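Local atomic coordinates of alpha-1,2-mannosidase (Bacteroides thetaiotaomicron, PDB entry 2WW2), a protein that hydrolyses alpha-mannosides with inversion of the anomeric configuration, as a calcium-dependent mannosidase of glycoside hydrolase family 92 from a human gut symbiont. Residues 580-585 against 625-630. Numbering follows the deposited sequence.
Sequences YAHGNQ and DEDNGQ. With NA (sodium ion), chain F.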
loop_
_atom_site.group_PDB
_atom_site.type_symbol
_atom_site.label_atom_id
_atom_site.label_comp_id
_atom_site.label_asym_id
_atom_site.label_seq_id
_atom_site.Cartn_x
_atom_site.Cartn_y
_atom_site.Cartn_z
ATOM N N TYR A 580 -4.901 2.089 11.218
ATOM C CA TYR A 580 -4.834 2.647 12.575
ATOM C C TYR A 580 -3.397 3.024 12.920
ATOM O O TYR A 580 -2.530 2.158 13.009
ATOM C CB TYR A 580 -5.399 1.682 13.624
ATOM C CG TYR A 580 -5.228 2.194 15.044
ATOM C CD1 TYR A 580 -5.592 3.500 15.383
ATOM C CD2 TYR A 580 -4.695 1.377 16.042
ATOM C CE1 TYR A 580 -5.432 3.984 16.696
ATOM C CE2 TYR A 580 -4.531 1.845 17.339
ATOM C CZ TYR A 580 -4.898 3.144 17.663
ATOM O OH TYR A 580 -4.724 3.600 18.947
ATOM N N ALA A 581 -3.134 4.313 13.098
ATOM C CA ALA A 581 -1.770 4.738 13.379
ATOM C C ALA A 581 -1.570 4.833 14.884
ATOM O O ALA A 581 -1.513 5.924 15.445
ATOM C CB ALA A 581 -1.474 6.078 12.707
ATOM N N HIS A 582 -1.480 3.685 15.540
ATOM C CA HIS A 582 -1.352 3.683 16.992
ATOM C C HIS A 582 -0.139 4.524 17.417
ATOM O O HIS A 582 0.978 4.308 16.961
ATOM C CB HIS A 582 -1.246 2.262 17.550
ATOM C CG HIS A 582 -1.209 2.222 19.048
ATOM N ND1 HIS A 582 -2.267 2.651 19.824
ATOM C CD2 HIS A 582 -0.238 1.835 19.915
ATOM C CE1 HIS A 582 -1.959 2.513 21.103
ATOM N NE2 HIS A 582 -0.732 2.018 21.185
ATOM N N GLY A 583 -0.376 5.494 18.282
ATOM C CA GLY A 583 0.680 6.395 18.704
ATOM C C GLY A 583 0.504 7.778 18.109
ATOM O O GLY A 583 0.970 8.766 18.682
ATOM N N ASN A 584 -0.152 7.857 16.957
ATOM C CA ASN A 584 -0.373 9.154 16.341
ATOM C C ASN A 584 -1.266 9.983 17.261
ATOM O O ASN A 584 -2.370 9.566 17.631
ATOM C CB ASN A 584 -0.933 9.014 14.927
ATOM C CG ASN A 584 -0.929 10.337 14.153
ATOM O OD1 ASN A 584 -0.191 10.513 13.170
ATOM N ND2 ASN A 584 -1.767 11.259 14.584
ATOM N N GLN A 585 -0.760 11.141 17.663
ATOM C CA GLN A 585 -1.339 11.894 18.782
ATOM C C GLN A 585 -2.850 12.164 18.690
ATOM O O GLN A 585 -3.589 11.847 19.626
ATOM C CB GLN A 585 -0.534 13.186 19.029
ATOM C CG GLN A 585 0.822 12.968 19.746
ATOM C CD GLN A 585 1.920 12.413 18.827
ATOM O OE1 GLN A 585 1.728 12.251 17.624
ATOM N NE2 GLN A 585 3.073 12.129 19.400
ATOM N N ASP A 625 4.360 1.223 14.056
ATOM C CA ASP A 625 5.246 2.016 13.198
ATOM C C ASP A 625 5.231 3.489 13.621
ATOM O O ASP A 625 6.214 4.211 13.462
ATOM C CB ASP A 625 4.786 1.932 11.741
ATOM C CG ASP A 625 5.174 0.621 11.085
ATOM O OD1 ASP A 625 6.083 -0.088 11.604
ATOM O OD2 ASP A 625 4.562 0.307 10.042
ATOM N N GLU A 626 4.109 3.918 14.172
ATOM C CA GLU A 626 3.960 5.303 14.571
ATOM C C GLU A 626 4.194 5.507 16.049
ATOM O O GLU A 626 4.007 6.602 16.564
ATOM C CB GLU A 626 2.539 5.717 14.306
ATOM C CG GLU A 626 2.395 7.118 13.980
ATOM C CD GLU A 626 2.202 7.257 12.522
ATOM O OE1 GLU A 626 2.826 6.452 11.796
ATOM O OE2 GLU A 626 1.412 8.136 12.121
ATOM N N ASP A 627 4.563 4.445 16.746
ATOM C CA ASP A 627 4.749 4.527 18.192
ATOM C C ASP A 627 6.229 4.533 18.510
ATOM O O ASP A 627 6.932 3.529 18.321
ATOM C CB ASP A 627 4.065 3.358 18.893
ATOM C CG ASP A 627 4.032 3.519 20.417
ATOM O OD1 ASP A 627 4.674 4.461 20.961
ATOM O OD2 ASP A 627 3.365 2.687 21.069
ATOM N N ASN A 628 6.700 5.685 18.968
ATOM C CA ASN A 628 8.103 5.855 19.296
ATOM C C ASN A 628 8.311 5.984 20.804
ATOM O O ASN A 628 9.259 6.626 21.257
ATOM C CB ASN A 628 8.637 7.078 18.557
ATOM C CG ASN A 628 8.448 6.948 17.053
ATOM O OD1 ASN A 628 7.705 7.730 16.415
ATOM N ND2 ASN A 628 9.056 5.913 16.488
ATOM N N GLY A 629 7.417 5.362 21.573
ATOM C CA GLY A 629 7.553 5.372 23.025
ATOM C C GLY A 629 6.547 6.283 23.700
ATOM O O GLY A 629 6.324 6.160 24.905
ATOM N N GLN A 630 5.911 7.166 22.918
ATOM C CA GLN A 630 5.008 8.185 23.474
ATOM C C GLN A 630 3.720 7.614 24.064
ATOM O O GLN A 630 2.993 8.317 24.755
ATOM C CB GLN A 630 4.696 9.304 22.462
ATOM C CG GLN A 630 3.764 8.950 21.299
ATOM C CD GLN A 630 4.498 8.337 20.109
ATOM O OE1 GLN A 630 5.666 7.932 20.218
ATOM N NE2 GLN A 630 3.812 8.257 18.964
HETATM NA NA NA F . 7.599 1.781 16.910
HETATM O O HOH W 1 1.689 2.800 14.902
HETATM O O HOH W 2 8.159 3.569 15.240
HETATM O O HOH W 3 7.967 -0.107 15.465
#
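Gly583 and Asp627 bring the two backbones together, their CA atoms 4.5 Å apart, where the type II beta turn Ala581-Asn584 meets an Asx turn at Asp627. Two loops of the family 92 catalytic domain join here, one before and one after helix 600-613 in the chain. Gln630 makes the direct link: CG lies between its own backbone N and carbonyl carbon (chi1 73°), the chain bends at chi2, and NE2 donates to Gly583 O at 2.9 Å. The bond is nearly straight (165°) and the acceptor lies close to the amide plane, but NE2 sits above the Gly583 carbonyl plane. NE2 also donates to Glu626 O, in that carbonyl's plane, while Gln630 OE1 accepts from Asn628 N; three bonds thus fix the amide's rotation. Gln585 crosses Gln630 at about a right angle, its amide almost parallel to the other, and its NE2 is hydrogen-bonded to Asp333 OD1. Glu626 lies alongside Asn584, with CG 3.9 Å from Asn584 CB and OE2 3.6 Å from Ala581 CB. A water bridges the two backbones, donating to His582 O and accepting from Glu626 N. His582, CG anti to its backbone N (chi1 -176°), runs beside Asp627, ring and carboxylate steeply inclined; its ND1 shares a hydrogen bond with Tyr580 OH. Asp627 OD2 is hydrogen-bonded to Thr631 OG1, and OD1 closes the Asx turn by accepting from Gly629 N. The same residue ties the contact to a sodium site completed by Ser19, Tyr622, Gly624 and two waters: Asp627 O binds the sodium ion at 2.3 Å.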